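PDB 2H1R: dimethyladenosine transferase, putative from Plasmodium falciparum, which probably transfers methyl groups from S-adenosylmethionine to adenine N6 in ribosomal RNA, giving dimethyladenosine. Local coordinates for residues H238-K241 with N242-L246. Sequence-based numbering, arbitrary orientation.
Sequences HNYK and NWCTL
Backbone bonding joins H238 to N242, N239 to W243, Y240 to C244 and K241 to T245, with W243 N 2.9 Å from N239 O; the i to i+4 pattern is that of an alpha-helix. The K241 carbonyl accepts twice. Besides the amide of T245, its OG1 donates to K241 O at 3.1 Å, and the two donors arrive from opposite faces of the carbonyl plane. With the first torsion of T245 nearly eclipsed, the hydroxyl is turned back along the helix, a side-chain-to-backbone bond at an exposed position.

A sulfur-aromatic contact marks the buried side. C244 SG sits over one face of the Y240 ring, 3.9 Å from the centroid and 21° off the normal, and is displaced toward the hydroxyl end, where Y240 CZ is its closest ring atom at 3.7 Å. The phenol swings into this position because CG of Y240 is anti to its own N (chi1 176°). P251 touches both side chains, and the phenol OH is hydrogen-bonded to V252 N, which fixes the far end of the ring.

These residues form the last two and a half turns of helix 230-246, in the helical C-terminal part that follows the Rossmann-like methyltransferase sheet, remote from the predicted S-adenosylmethionine site.

Polar side chains meet on another side of the helix. One water bridges N239 and N242: it donates to N239 OD1 and accepts from N242 ND2, both at 2.7 Å, while N239 ND2 is bonded to F297 O at the end of the modelled chain. The amide of N242 also lies against the H238 imidazole, planes 62° apart; OD1 stands 4.0 Å above the ring plane near its rim, and ND2 approaches H238 NE2 to 3.6 Å.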
# COMPACT_ATOMS: atom_id res chain seq x y z
N HIS A 238 5.25 29.41 -2.60
CA HIS A 238 5.62 29.27 -4.02
C HIS A 238 4.54 28.53 -4.82
O HIS A 238 4.12 28.99 -5.88
CB HIS A 238 6.94 28.53 -4.19
CG HIS A 238 7.42 28.48 -5.62
ND1 HIS A 238 7.79 29.61 -6.32
CD2 HIS A 238 7.57 27.44 -6.47
CE1 HIS A 238 8.16 29.26 -7.54
NE2 HIS A 238 8.04 27.95 -7.65
N ASN A 239 4.12 27.38 -4.29
CA ASN A 239 3.05 26.58 -4.90
C ASN A 239 1.73 27.33 -4.93
O ASN A 239 1.01 27.28 -5.95
CB ASN A 239 2.89 25.22 -4.18
CG ASN A 239 3.98 24.25 -4.52
OD1 ASN A 239 4.82 24.50 -5.39
ND2 ASN A 239 3.99 23.13 -3.85
N TYR A 240 1.40 28.05 -3.86
CA TYR A 240 0.22 28.88 -3.83
C TYR A 240 0.23 29.98 -4.89
O TYR A 240 -0.77 30.20 -5.58
CB TYR A 240 0.01 29.51 -2.45
CG TYR A 240 -1.17 30.48 -2.36
CD1 TYR A 240 -2.48 30.02 -2.47
CD2 TYR A 240 -0.98 31.86 -2.16
CE1 TYR A 240 -3.57 30.87 -2.39
CE2 TYR A 240 -2.09 32.75 -2.06
CZ TYR A 240 -3.38 32.24 -2.20
OH TYR A 240 -4.50 33.03 -2.08
N LYS A 241 1.34 30.69 -5.03
CA LYS A 241 1.39 31.72 -6.09
C LYS A 241 1.29 31.12 -7.50
O LYS A 241 0.62 31.69 -8.37
CB LYS A 241 2.65 32.57 -5.93
CG LYS A 241 2.59 33.47 -4.71
CD LYS A 241 3.99 33.96 -4.37
CE LYS A 241 4.00 34.94 -3.20
NZ LYS A 241 3.45 36.27 -3.57
N ASN A 242 1.94 29.98 -7.72
CA ASN A 242 1.86 29.24 -8.99
C ASN A 242 0.42 28.83 -9.33
O ASN A 242 -0.01 29.01 -10.48
CB ASN A 242 2.70 27.98 -8.97
CG ASN A 242 4.17 28.22 -9.33
OD1 ASN A 242 4.59 29.32 -9.64
ND2 ASN A 242 4.97 27.15 -9.26
N TRP A 243 -0.31 28.28 -8.35
CA TRP A 243 -1.72 27.92 -8.49
C TRP A 243 -2.55 29.12 -8.87
O TRP A 243 -3.42 29.06 -9.78
CB TRP A 243 -2.27 27.35 -7.17
CG TRP A 243 -3.75 26.97 -7.22
CD1 TRP A 243 -4.79 27.68 -6.72
CD2 TRP A 243 -4.31 25.78 -7.80
NE1 TRP A 243 -5.98 26.99 -6.94
CE2 TRP A 243 -5.70 25.84 -7.61
CE3 TRP A 243 -3.76 24.68 -8.48
CZ2 TRP A 243 -6.57 24.82 -8.06
CZ3 TRP A 243 -4.62 23.66 -8.93
CH2 TRP A 243 -6.02 23.74 -8.71
N CYS A 244 -2.30 30.23 -8.16
CA CYS A 244 -2.98 31.49 -8.44
C CYS A 244 -2.74 31.99 -9.89
O CYS A 244 -3.71 32.44 -10.53
CB CYS A 244 -2.65 32.55 -7.39
SG CYS A 244 -3.46 32.34 -5.87
N THR A 245 -1.51 31.88 -10.41
CA THR A 245 -1.29 32.27 -11.84
C THR A 245 -2.02 31.34 -12.74
O THR A 245 -2.78 31.79 -13.61
CB THR A 245 0.15 32.20 -12.44
OG1 THR A 245 1.16 31.93 -11.46
CG2 THR A 245 0.47 33.50 -13.23
N LEU A 246 -1.75 30.04 -12.57
CA LEU A 246 -2.33 29.00 -13.41
C LEU A 246 -3.83 29.18 -13.55
O LEU A 246 -4.38 29.04 -14.66
CB LEU A 246 -2.00 27.60 -12.91
CG LEU A 246 -2.59 26.45 -13.76
CD1 LEU A 246 -1.87 26.34 -15.12
CD2 LEU A 246 -2.61 25.12 -13.00
O HOH W 1 4.27 24.84 -8.05